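Local atomic coordinates of acyl-CoA synthetase (AMP-forming)/AMP-acid ligase II-like protein (Dyadobacter fermentans, PDB entry 4GS5), a protein that probably works as an ATP-dependent, AMP-forming ligase that activates a carboxylic acid, perhaps a medium-chain fatty acid, and joins it to coenzyme A. Residues A158-A163 and V175-G180; L235-G240 and G257-L262. All blocks are in the same frame, centred on the assembly; numbering follows the deposited sequence.

In the fold
Along the chain the contacts follow one another, 158-180 complete well ahead of 235-262, and the two address different problems of one ANL-type enzyme. In contact 1 a strand side chain fixes the loop between strand 153-155 and helix 162-169, near the centre of the chain; contact 2 is a surface ion pair, about 17 Å from that centre, probably across the junction of the large N-terminal and small C-terminal domains. Their centres lie about 20 Å apart and their nearest atoms about 6 Å, without touching. Tyr179 of strand 175-180 hydrogen-bonds Asp234, just ahead of 235-240, linking the neighbourhoods. One contact stays within a domain, whereas the other probably reports how two domains are set in this crystal.

Contact 1 of 2, residues A158-A163 and V175-G180; sequences APVNHA and VYQSYG
The side-chain nitrogen of Gln177 is held by two backbone carbonyls of one loop, those of Ala158 and Gly156. Across the contact, NE2 of Gln177 lies 2.8 Å from O of Ala158. This bond is bent, 134° at the hydrogen, and the nitrogen stands above the carbonyl plane rather than on a lone pair. The other end of the amide is better aimed: N of Val160 donates to OE1 of Gln177 at 3.2 Å, in the carbonyl plane and on a lone pair. One buried amide therefore reads the loop backbone as both donor and acceptor, a pairing that fixes its flip. Gln177 reaches the loop because its CG is anti to the backbone N (chi1 -173°) and the chain runs on extended. CG2 of Val160 lies over one face of the amide, 3.6 Å from OE1 of Gln177, while CA of Pro159 approaches that oxygen from the other face. A leucine in place of Gln177 would probably leave the Ala158 and Gly156 carbonyls and the Val160 N-H without this partner, and the loop less firmly placed. The loop joins strand 153-155 to helix 162-169, which Asn161 caps, and the chain then comes back as strand 175-180, parallel to the first, completing a beta-alpha-beta unit with Val160 packed on Leu155 and Ala165.

Contact 2 of 2, residues L235-G240 and G257-L262; sequences LVEIHG and GVKIVL
Lys259 and Glu237 meet in a salt bridge, with NZ of Lys259 3.2 Å from OE2 of Glu237. The hydrogen bond within it is weak, so the attraction is probably more electrostatic than directional. One carboxylate oxygen does the work: OE1 of Glu237 is turned away and lies 5.3 Å from NZ of Lys259. The two chains span a wide gap, since the CA atoms of Glu237 and Lys259 are 11.7 Å apart. Neither reaches across fully stretched. Glu237 bends at its second torsion (chi2 -81°), and Lys259 bends both near its root and at its last torsion, where chi4 of -78° swings the ammonium toward the acid. Both residues also touch a crystal neighbour, and Lys259 is exposed, so lattice and solvent may help to set this geometry. Around the ion pair, apolar contacts between the segments run through a third element. Leu235 and Lys259 both touch Val252, while Glu237 lies against Ile246. The pair probably bridges the large and small domains expected of an ANL ligase. In such enzymes the small C-terminal domain turns about a hinge between catalytic steps, and the bridge is consistent with one such orientation. On one side, strand 230-238 pairs with strand 242-248; on the other, strand 258-261 forms a two-stranded antiparallel hairpin with strand 252-255 and leads directly into helix 262-276.

Contact 1 of 2, residues A158-A163 and V175-G180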
ATOM      1  N   ALA A 158       2.100  -4.998  -1.289  1.00 36.15           N
ATOM      2  CA  ALA A 158       1.171  -4.348  -2.225  1.00 37.15           C
ATOM      3  C   ALA A 158      -0.239  -4.928  -2.071  1.00 40.30           C
ATOM      4  O   ALA A 158      -0.383  -6.074  -1.639  1.00 38.39           O
ATOM      5  CB  ALA A 158       1.669  -4.476  -3.691  1.00 34.05           C
ATOM      6  N   PRO A 159      -1.283  -4.127  -2.385  1.00 41.05           N
ATOM      7  CA  PRO A 159      -2.648  -4.669  -2.336  1.00 40.52           C
ATOM      8  C   PRO A 159      -2.718  -5.972  -3.126  1.00 37.94           C
ATOM      9  O   PRO A 159      -2.131  -6.103  -4.204  1.00 35.75           O
ATOM     10  CB  PRO A 159      -3.492  -3.573  -2.992  1.00 42.17           C
ATOM     11  CG  PRO A 159      -2.742  -2.309  -2.701  1.00 42.69           C
ATOM     12  CD  PRO A 159      -1.274  -2.700  -2.765  1.00 45.31           C
ATOM     13  N   VAL A 160      -3.402  -6.937  -2.534  1.00 34.63           N
ATOM     14  CA  VAL A 160      -3.522  -8.292  -3.047  1.00 35.28           C
ATOM     15  C   VAL A 160      -4.082  -8.340  -4.472  1.00 32.73           C
ATOM     16  O   VAL A 160      -4.984  -7.569  -4.818  1.00 31.29           O
ATOM     17  CB  VAL A 160      -4.422  -9.071  -2.079  1.00 38.19           C
ATOM     18  CG1 VAL A 160      -4.940 -10.357  -2.695  1.00 45.91           C
ATOM     19  CG2 VAL A 160      -3.668  -9.324  -0.772  1.00 34.43           C
ATOM     20  N   ASN A 161      -3.545  -9.220  -5.311  1.00 28.40           N
ATOM     21  CA  ASN A 161      -4.089  -9.344  -6.667  1.00 33.44           C
ATOM     22  C   ASN A 161      -5.435 -10.087  -6.699  1.00 34.51           C
ATOM     23  O   ASN A 161      -5.849 -10.693  -5.703  1.00 32.05           O
ATOM     24  CB  ASN A 161      -3.079  -9.944  -7.665  1.00 40.80           C
ATOM     25  CG  ASN A 161      -2.669 -11.377  -7.316  1.00 45.64           C
ATOM     26  OD1 ASN A 161      -3.502 -12.217  -6.980  1.00 45.44           O
ATOM     27  ND2 ASN A 161      -1.368 -11.653  -7.399  1.00 48.17           N
ATOM     28  N   HIS A 162      -6.106 -10.026  -7.845  1.00 30.93           N
ATOM     29  CA  HIS A 162      -7.474 -10.530  -7.965  1.00 40.88           C
ATOM     30  C   HIS A 162      -7.626 -12.008  -7.594  1.00 38.51           C
ATOM     31  O   HIS A 162      -8.524 -12.364  -6.826  1.00 33.88           O
ATOM     32  CB  HIS A 162      -8.026 -10.272  -9.365  1.00 48.04           C
ATOM     33  CG  HIS A 162      -9.508 -10.478  -9.474  1.00 56.94           C
ATOM     34  ND1 HIS A 162     -10.069 -11.410 -10.325  1.00 63.22           N
ATOM     35  CD2 HIS A 162     -10.540  -9.877  -8.840  1.00 58.75           C
ATOM     36  CE1 HIS A 162     -11.384 -11.365 -10.213  1.00 65.28           C
ATOM     37  NE2 HIS A 162     -11.698 -10.444  -9.321  1.00 63.67           N
ATOM     38  N   ALA A 163      -6.758 -12.862  -8.126  1.00 38.72           N
ATOM     39  CA  ALA A 163      -6.802 -14.291  -7.793  1.00 37.46           C
ATOM     40  C   ALA A 163      -6.594 -14.592  -6.300  1.00 35.47           C
ATOM     41  O   ALA A 163      -7.266 -15.456  -5.734  1.00 34.44           O
ATOM     42  CB  ALA A 163      -5.806 -15.084  -8.659  1.00 42.03           C
ATOM     43  N   VAL A 175      -8.911 -12.106   7.596  1.00 21.79           N
ATOM     44  CA  VAL A 175      -7.717 -11.638   6.908  1.00 22.44           C
ATOM     45  C   VAL A 175      -7.828 -10.127   6.649  1.00 26.64           C
ATOM     46  O   VAL A 175      -8.873  -9.636   6.181  1.00 22.70           O
ATOM     47  CB  VAL A 175      -7.533 -12.375   5.562  1.00 20.94           C
ATOM     48  CG1 VAL A 175      -6.294 -11.898   4.867  1.00 22.07           C
ATOM     49  CG2 VAL A 175      -7.452 -13.897   5.785  1.00 19.74           C
ATOM     50  N   TYR A 176      -6.758  -9.399   6.968  1.00 22.00           N
ATOM     51  CA  TYR A 176      -6.729  -7.948   6.851  1.00 24.48           C
ATOM     52  C   TYR A 176      -5.513  -7.566   6.049  1.00 22.28           C
ATOM     53  O   TYR A 176      -4.591  -8.372   5.923  1.00 24.26           O
ATOM     54  CB  TYR A 176      -6.617  -7.297   8.233  1.00 21.04           C
ATOM     55  CG  TYR A 176      -7.749  -7.646   9.149  1.00 24.20           C
ATOM     56  CD1 TYR A 176      -8.910  -6.873   9.182  1.00 24.48           C
ATOM     57  CD2 TYR A 176      -7.667  -8.749   9.988  1.00 24.37           C
ATOM     58  CE1 TYR A 176      -9.957  -7.197  10.031  1.00 30.09           C
ATOM     59  CE2 TYR A 176      -8.698  -9.077  10.830  1.00 29.84           C
ATOM     60  CZ  TYR A 176      -9.836  -8.303  10.856  1.00 32.27           C
ATOM     61  OH  TYR A 176     -10.858  -8.648  11.704  1.00 35.56           O
ATOM     62  N   GLN A 177      -5.514  -6.354   5.497  1.00 18.38           N
ATOM     63  CA  GLN A 177      -4.325  -5.818   4.843  1.00 16.55           C
ATOM     64  C   GLN A 177      -4.017  -4.430   5.396  1.00 23.58           C
ATOM     65  O   GLN A 177      -4.926  -3.628   5.597  1.00 21.94           O
ATOM     66  CB  GLN A 177      -4.462  -5.784   3.305  1.00 18.61           C
ATOM     67  CG  GLN A 177      -3.139  -5.374   2.612  1.00 21.78           C
ATOM     68  CD  GLN A 177      -3.045  -5.826   1.163  1.00 34.17           C
ATOM     69  OE1 GLN A 177      -4.050  -5.943   0.476  1.00 33.56           O
ATOM     70  NE2 GLN A 177      -1.825  -6.108   0.706  1.00 38.47           N
ATOM     71  N   SER A 178      -2.739  -4.169   5.659  1.00 21.65           N
ATOM     72  CA  SER A 178      -2.289  -2.901   6.242  1.00 23.61           C
ATOM     73  C   SER A 178      -2.170  -1.791   5.207  1.00 22.76           C
ATOM     74  O   SER A 178      -1.857  -2.044   4.037  1.00 22.72           O
ATOM     75  CB  SER A 178      -0.888  -3.075   6.843  1.00 27.67           C
ATOM     76  OG  SER A 178      -0.909  -4.015   7.897  1.00 36.93           O
ATOM     77  N   TYR A 179      -2.403  -0.564   5.646  1.00 22.10           N
ATOM     78  CA  TYR A 179      -1.919   0.608   4.923  1.00 22.74           C
ATOM     79  C   TYR A 179      -0.955   1.319   5.862  1.00 24.18           C
ATOM     80  O   TYR A 179      -1.302   1.594   7.006  1.00 22.39           O
ATOM     81  CB  TYR A 179      -3.072   1.547   4.560  1.00 21.44           C
ATOM     82  CG  TYR A 179      -2.621   2.880   3.974  1.00 21.31           C
ATOM     83  CD1 TYR A 179      -2.427   3.031   2.609  1.00 24.56           C
ATOM     84  CD2 TYR A 179      -2.423   3.995   4.794  1.00 20.16           C
ATOM     85  CE1 TYR A 179      -2.031   4.263   2.066  1.00 25.40           C
ATOM     86  CE2 TYR A 179      -2.031   5.218   4.267  1.00 24.90           C
ATOM     87  CZ  TYR A 179      -1.841   5.349   2.905  1.00 28.10           C
ATOM     88  OH  TYR A 179      -1.456   6.566   2.384  1.00 26.45           O
ATOM     89  N   GLY A 180       0.260   1.585   5.398  1.00 25.92           N
ATOM     90  CA  GLY A 180       1.247   2.247   6.231  1.00 28.51           C
ATOM     91  C   GLY A 180       2.477   2.607   5.428  1.00 30.19           C
ATOM     92  O   GLY A 180       2.499   2.463   4.201  1.00 28.34           O
TER

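Contact 2 of 2, residues L235-G240 and G257-L262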
ATOM      1  N   LEU A 235      -4.138  10.418  -3.242  1.00 32.14           N
ATOM      2  CA  LEU A 235      -5.497  10.944  -3.363  1.00 31.07           C
ATOM      3  C   LEU A 235      -6.501   9.969  -2.724  1.00 28.04           C
ATOM      4  O   LEU A 235      -6.560   8.789  -3.092  1.00 25.67           O
ATOM      5  CB  LEU A 235      -5.829  11.102  -4.845  1.00 32.58           C
ATOM      6  CG  LEU A 235      -6.774  12.181  -5.332  1.00 42.60           C
ATOM      7  CD1 LEU A 235      -6.185  13.563  -5.068  1.00 46.62           C
ATOM      8  CD2 LEU A 235      -7.033  11.975  -6.824  1.00 43.32           C
ATOM      9  N   VAL A 236      -7.312  10.464  -1.792  1.00 22.55           N
ATOM     10  CA  VAL A 236      -8.240   9.606  -1.065  1.00 23.60           C
ATOM     11  C   VAL A 236      -9.604  10.271  -0.902  1.00 29.24           C
ATOM     12  O   VAL A 236      -9.744  11.469  -1.057  1.00 29.32           O
ATOM     13  CB  VAL A 236      -7.703   9.227   0.350  1.00 30.23           C
ATOM     14  CG1 VAL A 236      -6.296   8.574   0.243  1.00 23.05           C
ATOM     15  CG2 VAL A 236      -7.646  10.447   1.271  1.00 27.00           C
ATOM     16  N   GLU A 237     -10.606   9.481  -0.568  1.00 25.31           N
ATOM     17  CA  GLU A 237     -11.849  10.042  -0.081  1.00 31.62           C
ATOM     18  C   GLU A 237     -12.069   9.500   1.309  1.00 30.12           C
ATOM     19  O   GLU A 237     -12.146   8.287   1.498  1.00 27.86           O
ATOM     20  CB  GLU A 237     -13.007   9.650  -0.992  1.00 35.83           C
ATOM     21  CG  GLU A 237     -13.115  10.505  -2.233  1.00 50.25           C
ATOM     22  CD  GLU A 237     -13.810  11.835  -1.969  1.00 63.14           C
ATOM     23  OE1 GLU A 237     -14.269  12.062  -0.823  1.00 65.65           O
ATOM     24  OE2 GLU A 237     -13.898  12.655  -2.910  1.00 69.27           O
ATOM     25  N   ILE A 238     -12.147  10.394   2.288  1.00 27.16           N
ATOM     26  CA  ILE A 238     -12.425   9.981   3.661  1.00 25.74           C
ATOM     27  C   ILE A 238     -13.930   9.747   3.889  1.00 28.61           C
ATOM     28  O   ILE A 238     -14.759  10.498   3.390  1.00 29.62           O
ATOM     29  CB  ILE A 238     -11.810  10.975   4.685  1.00 43.06           C
ATOM     30  CG1 ILE A 238     -10.275  10.879   4.626  1.00 45.19           C
ATOM     31  CG2 ILE A 238     -12.298  10.690   6.103  1.00 39.40           C
ATOM     32  CD1 ILE A 238      -9.544  11.886   5.459  1.00 50.65           C
ATOM     33  N   HIS A 239     -14.262   8.691   4.623  1.00 28.51           N
ATOM     34  CA  HIS A 239     -15.653   8.389   4.983  1.00 32.00           C
ATOM     35  C   HIS A 239     -15.705   8.026   6.466  1.00 31.82           C
ATOM     36  O   HIS A 239     -15.392   6.888   6.854  1.00 32.74           O
ATOM     37  CB  HIS A 239     -16.163   7.188   4.183  1.00 28.36           C
ATOM     38  CG  HIS A 239     -16.188   7.404   2.706  1.00 33.49           C
ATOM     39  ND1 HIS A 239     -15.198   6.937   1.864  1.00 38.12           N
ATOM     40  CD2 HIS A 239     -17.086   8.030   1.915  1.00 33.22           C
ATOM     41  CE1 HIS A 239     -15.488   7.270   0.620  1.00 30.20           C
ATOM     42  NE2 HIS A 239     -16.626   7.943   0.625  1.00 33.95           N
ATOM     43  N   GLY A 240     -16.066   8.980   7.308  1.00 28.11           N
ATOM     44  CA  GLY A 240     -15.982   8.742   8.738  1.00 30.60           C
ATOM     45  C   GLY A 240     -14.546   8.352   9.077  1.00 28.20           C
ATOM     46  O   GLY A 240     -13.602   8.917   8.526  1.00 32.83           O
ATOM     47  N   GLY A 257     -18.517  16.216 -11.301  1.00 30.33           N
ATOM     48  CA  GLY A 257     -18.651  15.175 -10.294  1.00 26.52           C
ATOM     49  C   GLY A 257     -18.253  13.771 -10.750  1.00 32.05           C
ATOM     50  O   GLY A 257     -18.333  12.807  -9.984  1.00 30.71           O
ATOM     51  N   VAL A 258     -17.831  13.631 -12.001  1.00 31.44           N
ATOM     52  CA  VAL A 258     -17.339  12.337 -12.470  1.00 22.52           C
ATOM     53  C   VAL A 258     -15.788  12.305 -12.437  1.00 26.25           C
ATOM     54  O   VAL A 258     -15.121  13.121 -13.071  1.00 27.84           O
ATOM     55  CB  VAL A 258     -17.829  12.015 -13.894  1.00 27.38           C
ATOM     56  CG1 VAL A 258     -17.137  10.746 -14.415  1.00 29.01           C
ATOM     57  CG2 VAL A 258     -19.355  11.820 -13.906  1.00 26.92           C
ATOM     58  N   LYS A 259     -15.223  11.374 -11.677  1.00 27.72           N
ATOM     59  CA  LYS A 259     -13.771  11.278 -11.582  1.00 28.07           C
ATOM     60  C   LYS A 259     -13.220  10.527 -12.791  1.00 27.63           C
ATOM     61  O   LYS A 259     -13.689   9.438 -13.127  1.00 29.92           O
ATOM     62  CB  LYS A 259     -13.365  10.573 -10.284  1.00 30.36           C
ATOM     63  CG  LYS A 259     -13.016  11.515  -9.138  1.00 42.00           C
ATOM     64  CD  LYS A 259     -14.229  12.102  -8.456  1.00 47.53           C
ATOM     65  CE  LYS A 259     -13.807  13.048  -7.315  1.00 50.52           C
ATOM     66  NZ  LYS A 259     -13.381  12.335  -6.064  1.00 50.78           N
ATOM     67  N   ILE A 260     -12.218  11.117 -13.431  1.00 23.09           N
ATOM     68  CA  ILE A 260     -11.601  10.548 -14.625  1.00 26.65           C
ATOM     69  C   ILE A 260     -10.086  10.433 -14.448  1.00 25.22           C
ATOM     70  O   ILE A 260      -9.413  11.417 -14.115  1.00 25.54           O
ATOM     71  CB  ILE A 260     -11.877  11.445 -15.858  1.00 21.04           C
ATOM     72  CG1 ILE A 260     -13.374  11.429 -16.187  1.00 22.70           C
ATOM     73  CG2 ILE A 260     -11.080  10.972 -17.076  1.00 21.11           C
ATOM     74  CD1 ILE A 260     -13.756  12.576 -17.171  1.00 27.97           C
ATOM     75  N   VAL A 261      -9.559   9.239 -14.683  1.00 25.89           N
ATOM     76  CA  VAL A 261      -8.121   8.983 -14.547  1.00 27.59           C
ATOM     77  C   VAL A 261      -7.462   9.265 -15.900  1.00 30.75           C
ATOM     78  O   VAL A 261      -7.818   8.645 -16.908  1.00 26.36           O
ATOM     79  CB  VAL A 261      -7.846   7.533 -14.097  1.00 29.07           C
ATOM     80  CG1 VAL A 261      -6.336   7.308 -13.856  1.00 33.62           C
ATOM     81  CG2 VAL A 261      -8.645   7.180 -12.832  1.00 27.19           C
ATOM     82  N   LEU A 262      -6.524  10.215 -15.938  1.00 24.42           N
ATOM     83  CA  LEU A 262      -6.005  10.672 -17.230  1.00 28.15           C
ATOM     84  C   LEU A 262      -5.343   9.567 -18.059  1.00 28.80           C
ATOM     85  O   LEU A 262      -5.609   9.447 -19.254  1.00 31.49           O
ATOM     86  CB  LEU A 262      -5.056  11.856 -17.062  1.00 28.62           C
ATOM     87  CG  LEU A 262      -5.765  13.131 -16.578  1.00 27.50           C
ATOM     88  CD1 LEU A 262      -4.725  14.179 -16.161  1.00 28.72           C
ATOM     89  CD2 LEU A 262      -6.732  13.687 -17.640  1.00 28.26           C
TER